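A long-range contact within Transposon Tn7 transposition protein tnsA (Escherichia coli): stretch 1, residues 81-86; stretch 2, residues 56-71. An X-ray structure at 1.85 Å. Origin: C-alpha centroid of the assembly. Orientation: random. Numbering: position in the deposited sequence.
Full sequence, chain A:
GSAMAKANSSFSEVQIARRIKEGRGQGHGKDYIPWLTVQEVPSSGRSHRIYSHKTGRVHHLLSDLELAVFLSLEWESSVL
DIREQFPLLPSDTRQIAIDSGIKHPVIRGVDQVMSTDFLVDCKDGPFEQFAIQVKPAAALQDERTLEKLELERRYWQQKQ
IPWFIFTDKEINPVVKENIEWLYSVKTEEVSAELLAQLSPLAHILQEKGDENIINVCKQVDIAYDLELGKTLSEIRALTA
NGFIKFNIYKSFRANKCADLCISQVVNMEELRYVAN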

# COMPACT_ATOMS: atom_id res chain seq x y z
N ASP A 81 3.93 9.25 8.18
CA ASP A 81 3.11 8.13 8.65
C ASP A 81 2.37 7.50 7.47
O ASP A 81 2.07 8.17 6.48
CB ASP A 81 2.10 8.62 9.70
CG ASP A 81 1.46 7.47 10.48
OD1 ASP A 81 1.90 6.31 10.33
OD2 ASP A 81 0.52 7.73 11.27
N ILE A 82 2.11 6.21 7.59
CA ILE A 82 1.39 5.45 6.57
C ILE A 82 0.35 4.65 7.35
O ILE A 82 0.71 3.77 8.13
CB ILE A 82 2.31 4.47 5.82
CG1 ILE A 82 3.34 5.25 4.98
CG2 ILE A 82 1.47 3.57 4.90
CD1 ILE A 82 4.43 4.37 4.38
N ARG A 83 -0.92 4.97 7.14
CA ARG A 83 -2.00 4.27 7.81
C ARG A 83 -2.81 3.48 6.78
O ARG A 83 -3.66 4.04 6.09
CB ARG A 83 -2.88 5.28 8.56
CG ARG A 83 -2.25 5.75 9.89
CD ARG A 83 -3.08 6.82 10.60
NE ARG A 83 -3.02 8.13 9.94
CZ ARG A 83 -3.85 9.14 10.20
NH1 ARG A 83 -4.81 9.00 11.10
NH2 ARG A 83 -3.70 10.30 9.58
N GLU A 84 -2.53 2.19 6.69
CA GLU A 84 -3.19 1.31 5.72
C GLU A 84 -4.56 0.83 6.19
O GLU A 84 -4.83 0.78 7.39
CB GLU A 84 -2.30 0.09 5.41
CG GLU A 84 -2.26 -1.01 6.50
CD GLU A 84 -1.24 -0.75 7.61
OE1 GLU A 84 -0.79 0.40 7.78
OE2 GLU A 84 -0.91 -1.72 8.33
N GLN A 85 -5.40 0.48 5.22
CA GLN A 85 -6.76 -0.01 5.50
C GLN A 85 -7.45 0.94 6.48
O GLN A 85 -7.92 0.53 7.55
CB GLN A 85 -6.70 -1.42 6.10
CG GLN A 85 -5.60 -2.36 5.58
CD GLN A 85 -5.60 -2.54 4.06
OE1 GLN A 85 -6.63 -2.39 3.39
NE2 GLN A 85 -4.43 -2.90 3.51
N PHE A 86 -7.51 2.22 6.10
CA PHE A 86 -8.11 3.24 6.94
C PHE A 86 -9.63 3.27 6.76
O PHE A 86 -10.14 3.53 5.67
CB PHE A 86 -7.52 4.61 6.59
CG PHE A 86 -7.91 5.70 7.55
CD1 PHE A 86 -7.29 5.81 8.78
CD2 PHE A 86 -8.92 6.59 7.22
CE1 PHE A 86 -7.67 6.80 9.69
CE2 PHE A 86 -9.31 7.59 8.12
CZ PHE A 86 -8.68 7.69 9.35
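Stretch 2 56-71: GRVHHLLSDLELAVFL

Stretch 2 lies on stretch 1 as a strand (58-61), a short link and a helix that starts at Asp64 and runs on past Leu71. Strand 58-61 and strand 81-84 run in broadly the same direction, crossing at 43° with axes 7.8 Å apart at their closest; side chains rather than backbone ladders join them, and the contact buries 413 Å². The CA atoms of Glu84 and His60 are 7.1 Å apart, those of Ile82 and Phe70 8.2 Å.

Glu84 is the centre. Its CA-to-CB bond points toward stretch 2, and chi1 p with chi2 m folds the carboxylate against Arg57, His59 and His60, while Val58 between them points away. Arg57, m at chi1, t at chi2 and m at chi3, meets it with a bidentate salt bridge, NH2 to Glu84 OE1 at 2.8 Å and NH1 to Glu84 OE2 at 3.2 Å, both nearly linear. His59, chi1 m, turns its ring edge inward so that ND1 donates to Glu84 OE1 at 2.8 Å, while His60 N donates to Glu84 OE2 at 2.9 Å. Each carboxylate oxygen thus accepts two hydrogen bonds. Water 1 accepts from Arg57 NE (3.0 Å) and lies 2.7 Å from Asp81 OD1.

At Gln85 the chain turns a corner, with positive phi and psi (50°, 56°). Its side chain, m at chi1 and chi2, carries NE2 to His60 O (3.0 Å) and Glu66 OE1 (2.8 Å). Glu66 OE1 also accepts from Leu62 N at 2.8 Å, tying the link to the helix, and Ser63 OG caps the helix by accepting from Glu66 N at 3.0 Å. Water 2 donates to both Glu66 OE2 (2.7 Å) and Gln85 OE1 (2.8 Å).

The apolar contact is Ile82 against Phe70: the extended m, t rotamer of Ile82 brings CD1 within 4.2 Å of Phe70 CE1, whose ring reaches stretch 1 from a sideways CA-to-CB bond with chi1 t.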

# COMPACT_ATOMS: atom_id res chain seq x y z
N GLY A 56 7.52 1.97 12.48
CA GLY A 56 7.97 1.03 13.49
C GLY A 56 6.99 -0.14 13.62
O GLY A 56 7.18 -1.00 14.47
N ARG A 57 5.97 -0.16 12.76
CA ARG A 57 4.94 -1.21 12.77
C ARG A 57 5.12 -2.24 11.67
O ARG A 57 5.85 -2.01 10.70
CB ARG A 57 3.54 -0.64 12.55
CG ARG A 57 2.98 0.29 13.61
CD ARG A 57 1.46 0.50 13.41
NE ARG A 57 1.12 1.26 12.20
CZ ARG A 57 0.63 0.73 11.08
NH1 ARG A 57 0.41 -0.57 10.98
NH2 ARG A 57 0.36 1.52 10.04
N VAL A 58 4.43 -3.37 11.83
CA VAL A 58 4.42 -4.40 10.80
C VAL A 58 3.07 -4.10 10.13
O VAL A 58 2.01 -4.23 10.76
CB VAL A 58 4.38 -5.83 11.39
CG1 VAL A 58 4.02 -6.83 10.28
CG2 VAL A 58 5.75 -6.19 11.97
N HIS A 59 3.11 -3.68 8.87
CA HIS A 59 1.90 -3.33 8.15
C HIS A 59 1.21 -4.52 7.51
O HIS A 59 1.82 -5.54 7.24
CB HIS A 59 2.22 -2.29 7.07
CG HIS A 59 2.71 -0.99 7.61
ND1 HIS A 59 1.97 0.17 7.55
CD2 HIS A 59 3.86 -0.67 8.25
CE1 HIS A 59 2.64 1.16 8.12
NE2 HIS A 59 3.79 0.67 8.55
N HIS A 60 -0.09 -4.34 7.26
CA HIS A 60 -0.93 -5.36 6.64
C HIS A 60 -1.35 -4.93 5.25
O HIS A 60 -2.15 -4.01 5.10
CB HIS A 60 -2.19 -5.57 7.47
CG HIS A 60 -1.95 -6.29 8.75
ND1 HIS A 60 -2.21 -7.64 8.90
CD2 HIS A 60 -1.45 -5.87 9.94
CE1 HIS A 60 -1.88 -8.02 10.12
NE2 HIS A 60 -1.42 -6.96 10.77
N LEU A 61 -0.80 -5.60 4.24
CA LEU A 61 -1.11 -5.28 2.86
C LEU A 61 -1.85 -6.49 2.29
O LEU A 61 -1.42 -7.63 2.46
CB LEU A 61 0.20 -5.01 2.10
CG LEU A 61 1.07 -3.98 2.84
CD1 LEU A 61 2.41 -3.83 2.12
CD2 LEU A 61 0.35 -2.66 2.93
N LEU A 62 -2.96 -6.23 1.61
CA LEU A 62 -3.80 -7.30 1.07
C LEU A 62 -3.66 -7.68 -0.41
O LEU A 62 -4.51 -8.41 -0.93
CB LEU A 62 -5.26 -7.00 1.41
CG LEU A 62 -5.67 -7.30 2.86
CD1 LEU A 62 -4.73 -6.63 3.85
CD2 LEU A 62 -7.10 -6.82 3.07
N SER A 63 -2.61 -7.21 -1.08
CA SER A 63 -2.38 -7.56 -2.48
C SER A 63 -0.96 -7.15 -2.87
O SER A 63 -0.33 -6.36 -2.17
CB SER A 63 -3.38 -6.84 -3.40
OG SER A 63 -3.08 -5.46 -3.51
N ASP A 64 -0.48 -7.68 -3.99
CA ASP A 64 0.86 -7.34 -4.47
C ASP A 64 0.86 -5.87 -4.88
O ASP A 64 1.89 -5.19 -4.79
CB ASP A 64 1.25 -8.20 -5.69
CG ASP A 64 1.48 -9.66 -5.33
OD1 ASP A 64 1.55 -9.99 -4.13
OD2 ASP A 64 1.62 -10.47 -6.26
N LEU A 65 -0.29 -5.37 -5.33
CA LEU A 65 -0.39 -3.98 -5.73
C LEU A 65 -0.24 -3.06 -4.52
O LEU A 65 0.41 -2.01 -4.60
CB LEU A 65 -1.72 -3.71 -6.43
CG LEU A 65 -1.88 -2.31 -7.01
CD1 LEU A 65 -0.59 -1.86 -7.69
CD2 LEU A 65 -3.06 -2.30 -8.00
N GLU A 66 -0.85 -3.45 -3.41
CA GLU A 66 -0.75 -2.66 -2.18
C GLU A 66 0.70 -2.69 -1.69
O GLU A 66 1.21 -1.70 -1.17
CB GLU A 66 -1.68 -3.21 -1.10
CG GLU A 66 -3.12 -2.70 -1.22
CD GLU A 66 -4.06 -3.34 -0.21
OE1 GLU A 66 -3.62 -3.63 0.92
OE2 GLU A 66 -5.25 -3.54 -0.55
N LEU A 67 1.35 -3.84 -1.86
CA LEU A 67 2.76 -3.97 -1.48
C LEU A 67 3.59 -2.97 -2.29
O LEU A 67 4.46 -2.28 -1.75
CB LEU A 67 3.26 -5.39 -1.75
CG LEU A 67 4.77 -5.64 -1.58
CD1 LEU A 67 5.17 -5.43 -0.12
CD2 LEU A 67 5.09 -7.07 -2.03
N ALA A 68 3.33 -2.90 -3.59
CA ALA A 68 4.09 -1.98 -4.45
C ALA A 68 3.92 -0.52 -4.01
O ALA A 68 4.89 0.25 -3.98
CB ALA A 68 3.66 -2.15 -5.90
N VAL A 69 2.70 -0.13 -3.68
CA VAL A 69 2.44 1.23 -3.24
C VAL A 69 3.11 1.48 -1.89
O VAL A 69 3.69 2.54 -1.67
CB VAL A 69 0.91 1.51 -3.13
CG1 VAL A 69 0.67 2.91 -2.58
CG2 VAL A 69 0.25 1.37 -4.50
N PHE A 70 3.02 0.51 -0.98
CA PHE A 70 3.66 0.65 0.32
C PHE A 70 5.17 0.86 0.19
O PHE A 70 5.74 1.77 0.78
CB PHE A 70 3.41 -0.58 1.19
CG PHE A 70 4.21 -0.58 2.47
CD1 PHE A 70 3.77 0.12 3.58
CD2 PHE A 70 5.45 -1.21 2.52
CE1 PHE A 70 4.55 0.20 4.73
CE2 PHE A 70 6.24 -1.13 3.66
CZ PHE A 70 5.79 -0.42 4.77
N LEU A 71 5.83 -0.01 -0.58
CA LEU A 71 7.28 0.12 -0.75
C LEU A 71 7.65 1.47 -1.36
O LEU A 71 8.66 2.08 -0.99
CB LEU A 71 7.81 -1.02 -1.63
CG LEU A 71 7.69 -2.43 -1.03
CD1 LEU A 71 8.05 -3.48 -2.09
CD2 LEU A 71 8.62 -2.56 0.17
O HOH W 1 0.85 4.13 11.44
O HOH W 2 -7.34 -3.92 1.19